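PDB 6GKE: fucose-specific lectin from Aleuria aurantia, which binds L-fucose specifically as a six-bladed beta-propeller lectin, with the strongest preference for the alpha-1,6-linked core fucose of glycoproteins. Local coordinates for residues F60-A65 / S113-L118; S142-Y147 / G160-G165; R177-Y182 / I189-W194. The protein carries 1 engineered substitution. One frame throughout, in Å; residues are numbered along the deposited sequence.

How the contacts relate
Contacts 1, 2 and 3 follow one another along the chain. Contact 1 lies near the middle of the chain, contacts 2 and 3 farther out. Contact 1 joins the inner strands of the second and third blades; contact 2 lies in the outer hairpin of the third blade, its centre about 13 Å from that of contact 1. Contact 3 is the middle hairpin of the fourth blade, centred about 12 Å from contact 2 and 16 Å from contact 1. Lys114 NZ reaches Gly165 O at 2.8 Å, tying contacts 1 and 2, while Leu118 packs on Leu178 and Ile180 of contact 3. Contacts 2 and 3 both touch one fucose, bound between the third and fourth blades.

Contact 1: residues F60-A65 / S113-L118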
loop_
_atom_site.group_PDB
_atom_site.type_symbol
_atom_site.label_atom_id
_atom_site.label_comp_id
_atom_site.label_asym_id
_atom_site.label_seq_id
_atom_site.Cartn_x
_atom_site.Cartn_y
_atom_site.Cartn_z
ATOM N N PHE A 60 2.594 9.546 -5.205
ATOM C CA PHE A 60 2.091 10.045 -3.907
ATOM C C PHE A 60 1.816 11.554 -3.970
ATOM O O PHE A 60 1.736 12.213 -2.939
ATOM C CB PHE A 60 3.027 9.667 -2.749
ATOM C CG PHE A 60 3.389 8.205 -2.749
ATOM C CD1 PHE A 60 2.517 7.261 -2.235
ATOM C CD2 PHE A 60 4.582 7.764 -3.299
ATOM C CE1 PHE A 60 2.827 5.911 -2.271
ATOM C CE2 PHE A 60 4.897 6.414 -3.324
ATOM C CZ PHE A 60 4.017 5.491 -2.813
ATOM N N SER A 61 1.588 12.085 -5.173
ATOM C CA SER A 61 1.220 13.477 -5.340
ATOM C C SER A 61 -0.035 13.796 -4.543
ATOM O O SER A 61 -1.005 13.032 -4.552
ATOM C CB SER A 61 0.944 13.786 -6.789
ATOM O OG SER A 61 0.477 15.120 -6.967
ATOM N N PRO A 62 -0.126 15.003 -3.950
ATOM C CA PRO A 62 -1.419 15.470 -3.466
ATOM C C PRO A 62 -2.351 15.718 -4.661
ATOM O O PRO A 62 -1.890 15.859 -5.803
ATOM C CB PRO A 62 -1.057 16.751 -2.710
ATOM C CG PRO A 62 0.142 17.274 -3.466
ATOM C CD PRO A 62 0.926 16.030 -3.828
ATOM N N LEU A 63 -3.658 15.751 -4.385
ATOM C CA LEU A 63 -4.689 15.960 -5.402
ATOM C C LEU A 63 -5.773 16.878 -4.837
ATOM O O LEU A 63 -6.081 16.847 -3.644
ATOM C CB LEU A 63 -5.350 14.642 -5.812
ATOM C CG LEU A 63 -4.468 13.615 -6.515
ATOM C CD1 LEU A 63 -5.232 12.310 -6.697
ATOM C CD2 LEU A 63 -3.960 14.125 -7.856
ATOM N N ALA A 64 -6.393 17.645 -5.736
ATOM C CA ALA A 64 -7.609 18.389 -5.447
ATOM C C ALA A 64 -8.362 18.555 -6.766
ATOM O O ALA A 64 -7.763 18.441 -7.829
ATOM C CB ALA A 64 -7.300 19.728 -4.807
ATOM N N ALA A 65 -9.662 18.830 -6.702
ATOM C CA ALA A 65 -10.435 18.986 -7.930
ATOM C C ALA A 65 -11.639 19.892 -7.698
ATOM O O ALA A 65 -12.208 19.906 -6.601
ATOM C CB ALA A 65 -10.883 17.645 -8.452
ATOM N N SER A 113 3.382 18.527 0.954
ATOM C CA SER A 113 2.192 19.369 0.993
ATOM C C SER A 113 0.958 18.580 0.565
ATOM O O SER A 113 1.019 17.763 -0.355
ATOM C CB SER A 113 2.337 20.554 0.084
ATOM O OG SER A 113 1.242 21.449 0.213
ATOM N N LYS A 114 -0.179 18.913 1.179
ATOM C CA LYS A 114 -1.470 18.532 0.630
ATOM C C LYS A 114 -1.955 19.665 -0.277
ATOM O O LYS A 114 -1.350 20.735 -0.340
ATOM C CB LYS A 114 -2.443 18.179 1.757
ATOM C CG LYS A 114 -1.878 17.190 2.769
ATOM C CD LYS A 114 -1.288 15.928 2.153
ATOM C CE LYS A 114 -0.667 15.002 3.178
ATOM N NZ LYS A 114 0.556 15.576 3.789
ATOM N N LEU A 115 -3.057 19.411 -0.993
ATOM C CA LEU A 115 -3.688 20.420 -1.831
ATOM C C LEU A 115 -5.178 20.468 -1.521
ATOM O O LEU A 115 -5.808 19.429 -1.295
ATOM C CB LEU A 115 -3.523 20.098 -3.320
ATOM C CG LEU A 115 -2.108 20.167 -3.886
ATOM C CD1 LEU A 115 -2.106 19.714 -5.336
ATOM C CD2 LEU A 115 -1.519 21.566 -3.764
ATOM N N ALA A 116 -5.741 21.675 -1.600
ATOM C CA ALA A 116 -7.180 21.839 -1.599
ATOM C C ALA A 116 -7.533 22.872 -2.661
ATOM O O ALA A 116 -6.704 23.697 -3.038
ATOM C CB ALA A 116 -7.682 22.268 -0.242
ATOM N N ALA A 117 -8.776 22.828 -3.133
ATOM C CA ALA A 117 -9.226 23.799 -4.098
ATOM C C ALA A 117 -10.711 24.066 -3.889
ATOM O O ALA A 117 -11.452 23.207 -3.417
ATOM C CB ALA A 117 -8.953 23.341 -5.514
ATOM N N LEU A 118 -11.120 25.274 -4.280
ATOM C CA LEU A 118 -12.523 25.641 -4.313
ATOM C C LEU A 118 -12.791 26.457 -5.578
ATOM O O LEU A 118 -11.872 26.945 -6.240
ATOM C CB LEU A 118 -12.925 26.399 -3.039
ATOM C CG LEU A 118 -12.197 27.714 -2.743
ATOM C CD1 LEU A 118 -12.653 28.860 -3.638
ATOM C CD2 LEU A 118 -12.391 28.099 -1.280
HETATM O O HOH W 1 -4.144 16.556 -1.492
#
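A water bridges Leu63 and Leu115: it accepts a hydrogen bond from Leu63 N at 3.0 Å and another from Leu115 N. This is the seam between two blades of the six-bladed beta-propeller, where the lead-ins to strands 64-70 and 116-120 run nearly parallel, their directions only 7° apart. Each strand is the first of its own four-stranded sheet, so the two pair with their own blades (Ala64 with Tyr79, Ala116 with Tyr133) and meet each other through water and apolar groups.

Pro62 carries the first half of the packing. Its CG presses on the carbonyl O of Ser113 at 3.3 Å, while CB lies over the backbone of Lys114. The same CG meets Leu115 CG at 3.7 Å, the ring and the leucine branch crossing at a slant. Leu115 CG stands anti to its own carbonyl carbon (chi1 -67°), which puts it against the proline ring; CD1 touches that ring as well.

The two lead-ins carry matching serines. Ser61 OG donates to Pro62 O at 2.7 Å, and Ser113 OG donates to Lys114 O at the same length. Each hydroxyl also has a second partner, Val81 N, at the end of strand 73-81, for Ser61, and Gln135 N, just beyond strand 129-134, for Ser113, so the same pattern of serine bonds recurs in both blades.

Further along, the methyl of Ala64 settles over the peptide that links Ala116 to Ala117, and its CB lies 4.1 Å from Leu115 CB and 4.0 Å from Ala117 CB.

Contact 2: residues S142-Y147 / G160-G165; sequences SSIHEY and GSTVPG. With FUC (alpha-L-fucopyranose), chain E.
Ile144 and Thr162 meet at about a right angle: the isoleucine chain comes across the threonine methyl, with CG1 and CD1 both touching Thr162 CG2, CD1 at 4.0 Å. Ile144 has two deposited conformers; the crossing is described for one, so its details are less certain. The pair sits where the outer hairpin of the third propeller blade, strands 142-149 and 153-162, splays apart; the directions of residues 142-147 and 160-162 differ by 124°, well short of antiparallel. Tyr182 of the fourth blade closes over both side chains.

Thr162 is turned so that its two branches do different work. OG1 lies between the backbone N and the carbonyl carbon (chi1 77°) and donates to Val163 O at 2.8 Å, standing above the plane of that carbonyl, while Gln135 NE2 donates to the same hydroxyl. With OG1 so placed, CG2 is left beside Ile144 and also against the carbonyl O of Ser142.

Backbone pairing here is thin. Thr162 N donates to Ser142 O at 3.0 Å, bent to 134° at the hydrogen. Ser143 CA makes a CA-H...O contact of 3.3 Å with Gly160 O, and Gly160 itself has backbone angles at which a CB would jam against the preceding carbonyl.

Glu146, well beyond the reach of residues 160-165, extends to the sugar. CG is anti to the backbone N and the chain runs on extended; the carboxylate spans two hydroxyls of fucose E: O3 donates to OE1 at 2.6 Å and O4 to OE2 at 2.7 Å. Ala157 N, on strand 153-162, also donates to OE1. A carboxylate accepting from this many donors is probably ionised, and the paired bonds fix the orientation of the fucose O3-O4 edge.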
loop_
_atom_site.group_PDB
_atom_site.type_symbol
_atom_site.label_atom_id
_atom_site.label_comp_id
_atom_site.label_asym_id
_atom_site.label_seq_id
_atom_site.Cartn_x
_atom_site.Cartn_y
_atom_site.Cartn_z
ATOM N N SER A 142 4.620 25.822 9.272
ATOM C CA SER A 142 4.540 26.345 7.907
ATOM C C SER A 142 3.166 26.982 7.656
ATOM O O SER A 142 2.163 26.591 8.256
ATOM C CB SER A 142 4.814 25.251 6.903
ATOM O OG SER A 142 6.140 24.756 7.023
ATOM N N SER A 143 3.133 27.939 6.727
ATOM C CA SER A 143 1.883 28.593 6.374
ATOM C C SER A 143 1.190 27.862 5.219
ATOM O O SER A 143 1.776 27.023 4.529
ATOM C CB SER A 143 2.110 30.038 6.033
ATOM O OG SER A 143 2.894 30.158 4.857
ATOM N N ILE A 144 -0.085 28.207 5.039
ATOM C CA ILE A 144 -0.824 27.840 3.850
ATOM C C ILE A 144 -0.781 29.020 2.878
ATOM O O ILE A 144 -0.950 30.165 3.275
ATOM C CB ILE A 144 -2.259 27.423 4.210
ATOM C CG1 ILE A 144 -2.244 26.102 4.980
ATOM C CG2 ILE A 144 -3.150 27.360 2.974
ATOM C CD1 ILE A 144 -3.519 25.834 5.729
ATOM N N HIS A 145 -0.532 28.698 1.609
ATOM C CA HIS A 145 -0.488 29.660 0.534
ATOM C C HIS A 145 -1.643 29.406 -0.429
ATOM O O HIS A 145 -2.124 28.283 -0.548
ATOM C CB HIS A 145 0.847 29.570 -0.203
ATOM C CG HIS A 145 2.002 29.962 0.649
ATOM N ND1 HIS A 145 2.548 31.232 0.611
ATOM C CD2 HIS A 145 2.694 29.279 1.588
ATOM C CE1 HIS A 145 3.545 31.298 1.473
ATOM N NE2 HIS A 145 3.653 30.116 2.083
ATOM N N GLU A 146 -2.029 30.463 -1.144
ATOM C CA GLU A 146 -3.164 30.444 -2.051
ATOM C C GLU A 146 -2.716 30.910 -3.437
ATOM O O GLU A 146 -2.006 31.915 -3.550
ATOM C CB GLU A 146 -4.231 31.385 -1.493
ATOM C CG GLU A 146 -5.487 31.532 -2.331
ATOM C CD GLU A 146 -6.353 32.689 -1.869
ATOM O OE1 GLU A 146 -5.795 33.803 -1.760
ATOM O OE2 GLU A 146 -7.566 32.481 -1.620
ATOM N N TYR A 147 -3.171 30.207 -4.478
ATOM C CA TYR A 147 -3.060 30.688 -5.861
ATOM C C TYR A 147 -4.482 30.933 -6.379
ATOM O O TYR A 147 -5.421 30.219 -6.032
ATOM C CB TYR A 147 -2.196 29.770 -6.750
ATOM C CG TYR A 147 -1.063 30.546 -7.374
ATOM C CD1 TYR A 147 0.042 30.896 -6.611
ATOM C CD2 TYR A 147 -1.143 31.062 -8.660
ATOM C CE1 TYR A 147 1.037 31.722 -7.106
ATOM C CE2 TYR A 147 -0.155 31.893 -9.172
ATOM C CZ TYR A 147 0.937 32.228 -8.390
ATOM O OH TYR A 147 1.911 33.066 -8.858
ATOM N N GLY A 160 -1.828 31.049 8.578
ATOM C CA GLY A 160 -1.815 29.853 9.386
ATOM C C GLY A 160 -0.413 29.426 9.772
ATOM O O GLY A 160 0.577 29.823 9.168
ATOM N N SER A 161 -0.364 28.570 10.790
ATOM C CA SER A 161 0.845 27.910 11.250
ATOM C C SER A 161 0.478 26.462 11.578
ATOM O O SER A 161 -0.282 26.223 12.520
ATOM C CB SER A 161 1.419 28.627 12.433
ATOM O OG SER A 161 2.613 28.012 12.885
ATOM N N THR A 162 0.980 25.511 10.778
ATOM C CA THR A 162 0.329 24.204 10.690
ATOM C C THR A 162 1.233 23.076 11.184
ATOM O O THR A 162 2.457 23.197 11.261
ATOM C CB THR A 162 -0.118 23.898 9.253
ATOM O OG1 THR A 162 1.001 23.501 8.463
ATOM C CG2 THR A 162 -0.799 25.073 8.588
ATOM N N VAL A 163 0.603 21.931 11.446
ATOM C CA VAL A 163 1.350 20.692 11.566
ATOM C C VAL A 163 2.055 20.432 10.239
ATOM O O VAL A 163 1.620 20.890 9.182
ATOM C CB VAL A 163 0.475 19.488 11.956
ATOM C CG1 VAL A 163 -0.211 19.701 13.292
ATOM C CG2 VAL A 163 -0.525 19.116 10.876
ATOM N N PRO A 164 3.156 19.655 10.243
ATOM C CA PRO A 164 3.838 19.305 9.002
ATOM C C PRO A 164 2.866 18.639 8.018
ATOM O O PRO A 164 2.178 17.681 8.366
ATOM C CB PRO A 164 4.932 18.321 9.451
ATOM C CG PRO A 164 5.165 18.662 10.904
ATOM C CD PRO A 164 3.807 19.074 11.425
ATOM N N GLY A 165 2.814 19.147 6.790
ATOM C CA GLY A 165 1.987 18.531 5.759
ATOM C C GLY A 165 0.521 18.419 6.153
ATOM O O GLY A 165 -0.139 17.428 5.828
HETATM C C1 FUC E . -8.572 37.544 -3.985
HETATM C C2 FUC E . -7.458 36.898 -3.171
HETATM C C3 FUC E . -7.968 36.633 -1.748
HETATM C C4 FUC E . -9.253 35.802 -1.790
HETATM C C5 FUC E . -10.281 36.595 -2.586
HETATM C C6 FUC E . -11.625 35.901 -2.658
HETATM O O1 FUC E . -8.752 38.868 -3.485
HETATM O O2 FUC E . -6.291 37.744 -3.182
HETATM O O3 FUC E . -6.956 36.011 -0.957
HETATM O O4 FUC E . -9.062 34.551 -2.455
HETATM O O5 FUC E . -9.794 36.793 -3.915
#

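Contact 3: residues R177-Y182 / I189-W194. With FUC (alpha-L-fucopyranose), chain F; FUC (alpha-L-fucopyranose), chain E.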
loop_
_atom_site.group_PDB
_atom_site.type_symbol
_atom_site.label_atom_id
_atom_site.label_comp_id
_atom_site.label_asym_id
_atom_site.label_seq_id
_atom_site.Cartn_x
_atom_site.Cartn_y
_atom_site.Cartn_z
ATOM N N ARG A 177 -17.223 33.926 -0.785
ATOM C CA ARG A 177 -17.141 33.731 0.664
ATOM C C ARG A 177 -16.487 32.373 0.904
ATOM O O ARG A 177 -17.047 31.337 0.523
ATOM C CB ARG A 177 -18.516 33.751 1.338
ATOM C CG ARG A 177 -19.185 35.115 1.393
ATOM C CD ARG A 177 -20.544 35.041 2.068
ATOM N NE ARG A 177 -20.463 34.717 3.485
ATOM C CZ ARG A 177 -21.449 34.182 4.196
ATOM N NH1 ARG A 177 -22.548 33.758 3.595
ATOM N NH2 ARG A 177 -21.331 34.058 5.505
ATOM N N LEU A 178 -15.295 32.400 1.510
ATOM C CA LEU A 178 -14.421 31.226 1.552
ATOM C C LEU A 178 -14.171 30.795 2.993
ATOM O O LEU A 178 -13.999 31.642 3.868
ATOM C CB LEU A 178 -13.070 31.560 0.914
ATOM C CG LEU A 178 -13.119 32.333 -0.399
ATOM C CD1 LEU A 178 -11.709 32.509 -0.936
ATOM C CD2 LEU A 178 -14.016 31.658 -1.429
ATOM N N ARG A 179 -14.093 29.478 3.208
ATOM C CA ARG A 179 -13.702 28.931 4.494
ATOM C C ARG A 179 -12.657 27.841 4.260
ATOM O O ARG A 179 -12.873 26.918 3.468
ATOM C CB ARG A 179 -14.903 28.368 5.260
ATOM C CG ARG A 179 -15.957 29.405 5.633
ATOM C CD ARG A 179 -15.460 30.446 6.627
ATOM N NE ARG A 179 -16.497 31.388 7.032
ATOM C CZ ARG A 179 -16.792 32.526 6.403
ATOM N NH1 ARG A 179 -16.163 32.878 5.291
ATOM N NH2 ARG A 179 -17.729 33.319 6.900
ATOM N N ILE A 180 -11.528 27.979 4.959
ATOM C CA ILE A 180 -10.377 27.089 4.835
ATOM C C ILE A 180 -10.124 26.459 6.203
ATOM O O ILE A 180 -10.076 27.170 7.206
ATOM C CB ILE A 180 -9.126 27.849 4.352
ATOM C CG1 ILE A 180 -9.414 28.755 3.148
ATOM C CG2 ILE A 180 -7.985 26.872 4.105
ATOM C CD1 ILE A 180 -9.959 28.054 1.921
ATOM N N TYR A 181 -9.969 25.133 6.218
ATOM C CA TYR A 181 -9.786 24.349 7.435
ATOM C C TYR A 181 -8.432 23.654 7.360
ATOM O O TYR A 181 -8.057 23.115 6.330
ATOM C CB TYR A 181 -10.928 23.340 7.606
ATOM C CG TYR A 181 -12.256 24.037 7.676
ATOM C CD1 TYR A 181 -12.730 24.549 8.871
ATOM C CD2 TYR A 181 -12.981 24.294 6.527
ATOM C CE1 TYR A 181 -13.905 25.277 8.927
ATOM C CE2 TYR A 181 -14.160 25.018 6.564
ATOM C CZ TYR A 181 -14.620 25.522 7.767
ATOM O OH TYR A 181 -15.768 26.268 7.792
ATOM N N TYR A 182 -7.700 23.676 8.471
ATOM C CA TYR A 182 -6.357 23.107 8.513
ATOM C C TYR A 182 -6.052 22.725 9.959
ATOM O O TYR A 182 -6.777 23.124 10.857
ATOM C CB TYR A 182 -5.340 24.115 7.972
ATOM C CG TYR A 182 -5.266 25.379 8.789
ATOM C CD1 TYR A 182 -6.150 26.425 8.585
ATOM C CD2 TYR A 182 -4.345 25.507 9.815
ATOM C CE1 TYR A 182 -6.112 27.568 9.364
ATOM C CE2 TYR A 182 -4.284 26.647 10.597
ATOM C CZ TYR A 182 -5.175 27.682 10.375
ATOM O OH TYR A 182 -5.115 28.796 11.163
ATOM N N ILE A 189 -7.904 21.564 14.694
ATOM C CA ILE A 189 -8.445 22.043 13.427
ATOM C C ILE A 189 -8.868 23.493 13.655
ATOM O O ILE A 189 -9.574 23.772 14.623
ATOM C CB ILE A 189 -9.648 21.217 12.920
ATOM C CG1 ILE A 189 -9.476 19.708 13.108
ATOM C CG2 ILE A 189 -9.932 21.562 11.463
ATOM C CD1 ILE A 189 -8.347 19.132 12.305
ATOM N N ARG A 190 -8.436 24.388 12.766
ATOM C CA ARG A 190 -8.772 25.800 12.815
ATOM C C ARG A 190 -9.355 26.210 11.462
ATOM O O ARG A 190 -9.330 25.447 10.504
ATOM C CB ARG A 190 -7.524 26.629 13.128
ATOM C CG ARG A 190 -6.858 26.305 14.454
ATOM C CD ARG A 190 -7.629 26.827 15.644
ATOM N NE ARG A 190 -6.865 26.647 16.868
ATOM C CZ ARG A 190 -7.271 27.024 18.073
ATOM N NH1 ARG A 190 -8.425 27.657 18.223
ATOM N NH2 ARG A 190 -6.513 26.752 19.124
ATOM N N GLU A 191 -9.864 27.441 11.418
ATOM C CA GLU A 191 -10.640 27.948 10.303
ATOM C C GLU A 191 -10.143 29.350 9.953
ATOM O O GLU A 191 -9.980 30.182 10.839
ATOM C CB GLU A 191 -12.111 27.989 10.716
ATOM C CG GLU A 191 -13.072 28.519 9.669
ATOM C CD GLU A 191 -14.476 28.705 10.219
ATOM O OE1 GLU A 191 -14.593 29.313 11.303
ATOM O OE2 GLU A 191 -15.451 28.264 9.564
ATOM N N HIS A 192 -9.950 29.607 8.655
ATOM C CA HIS A 192 -9.630 30.943 8.151
ATOM C C HIS A 192 -10.730 31.337 7.166
ATOM O O HIS A 192 -11.194 30.499 6.397
ATOM C CB HIS A 192 -8.222 30.993 7.538
ATOM C CG HIS A 192 -7.458 32.220 7.910
ATOM N ND1 HIS A 192 -7.157 32.514 9.223
ATOM C CD2 HIS A 192 -6.923 33.206 7.156
ATOM C CE1 HIS A 192 -6.476 33.641 9.259
ATOM N NE2 HIS A 192 -6.324 34.092 8.007
ATOM N N CYS A 193 -11.129 32.612 7.206
ATOM C CA CYS A 193 -12.354 33.065 6.567
ATOM C C CYS A 193 -12.113 34.287 5.684
ATOM O O CYS A 193 -11.421 35.207 6.092
ATOM C CB CYS A 193 -13.375 33.509 7.603
ATOM S SG CYS A 193 -13.692 32.311 8.920
ATOM N N TRP A 194 -12.787 34.316 4.533
ATOM C CA TRP A 194 -12.883 35.496 3.692
ATOM C C TRP A 194 -14.358 35.737 3.387
ATOM O O TRP A 194 -15.000 34.853 2.848
ATOM C CB TRP A 194 -12.101 35.316 2.387
ATOM C CG TRP A 194 -12.209 36.476 1.442
ATOM C CD1 TRP A 194 -13.263 36.812 0.643
ATOM C CD2 TRP A 194 -11.194 37.459 1.182
ATOM N NE1 TRP A 194 -12.981 37.943 -0.076
ATOM C CE2 TRP A 194 -11.708 38.353 0.220
ATOM C CE3 TRP A 194 -9.894 37.656 1.659
ATOM C CZ2 TRP A 194 -10.963 39.423 -0.273
ATOM C CZ3 TRP A 194 -9.158 38.711 1.168
ATOM C CH2 TRP A 194 -9.688 39.582 0.216
HETATM C C1 FUC F . -17.884 32.977 10.599
HETATM C C2 FUC F . -17.016 31.904 11.237
HETATM C C3 FUC F . -17.848 30.657 11.533
HETATM C C4 FUC F . -18.529 30.182 10.249
HETATM C C5 FUC F . -19.409 31.311 9.726
HETATM C C6 FUC F . -20.124 30.945 8.433
HETATM O O1 FUC F . -18.787 33.436 11.596
HETATM O O2 FUC F . -16.411 32.427 12.430
HETATM O O3 FUC F . -17.045 29.648 12.146
HETATM O O4 FUC F . -17.571 29.873 9.235
HETATM O O5 FUC F . -18.592 32.461 9.466
HETATM C C1 FUC E . -8.572 37.544 -3.985
HETATM C C2 FUC E . -7.458 36.898 -3.171
HETATM C C3 FUC E . -7.968 36.633 -1.748
HETATM C C4 FUC E . -9.253 35.802 -1.790
HETATM C C5 FUC E . -10.281 36.595 -2.586
HETATM C C6 FUC E . -11.625 35.901 -2.658
HETATM O O1 FUC E . -8.752 38.868 -3.485
HETATM O O2 FUC E . -6.291 37.744 -3.182
HETATM O O3 FUC E . -6.956 36.011 -0.957
HETATM O O4 FUC E . -9.062 34.551 -2.455
HETATM O O5 FUC E . -9.794 36.793 -3.915
HETATM O O HOH W 2 -7.179 30.541 11.233
#
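Arg179 packs along Cys193, its non-hydrogen-bonded partner in the antiparallel hairpin formed by strands 177-183 and 188-194, the middle pair of the fourth propeller blade. From CB the chain bends: CG lies near fucose F, and chi2 of -65° puts CD against Cys193 SG at 3.4 Å, with sugar O4 at a similar distance. NE then donates to fucose O4 at 2.9 Å, along with a weak bond to O5. CZ passes over Cys193 CB, which lies under one face of the guanidinium toward its rim. NH2 donates to ring oxygen O5 at 2.8 Å with a nearly straight bond (163°) and forms a salt bridge with Asp195. NH1 turns back to its own strand, donates to Leu178 O and makes a weak bond to Trp194 O; Trp194 N reaches the Leu178 carbonyl from the opposite face of its plane.

Glu191, on the same face of the sheet, meets the sugar at O3 and O4, its carboxylate plane 84° from the guanidinium. Its OE1 accepts from fucose O3 at 2.6 Å. OE2 takes fucose O4 and, on its anti side, Tyr181 OH at 2.7 Å; the tyrosine lies alongside the glutamate, pointing the same way, and probably helps to hold the carboxylate in place. O4 thus accepts from the arginine and donates to the glutamate, while Trp245 NE1 and Gly203 N also hydrogen-bond the sugar.

On the other face, which carries Leu178, Tyr182 and Trp194, water 2 links Tyr182 OH to His192 ND1 and donates to Glu191 O. At the hairpin's far end Trp194 lays one ring face against fucose E, with C5 offset toward the rim, 3.6 Å from Trp194 CE2.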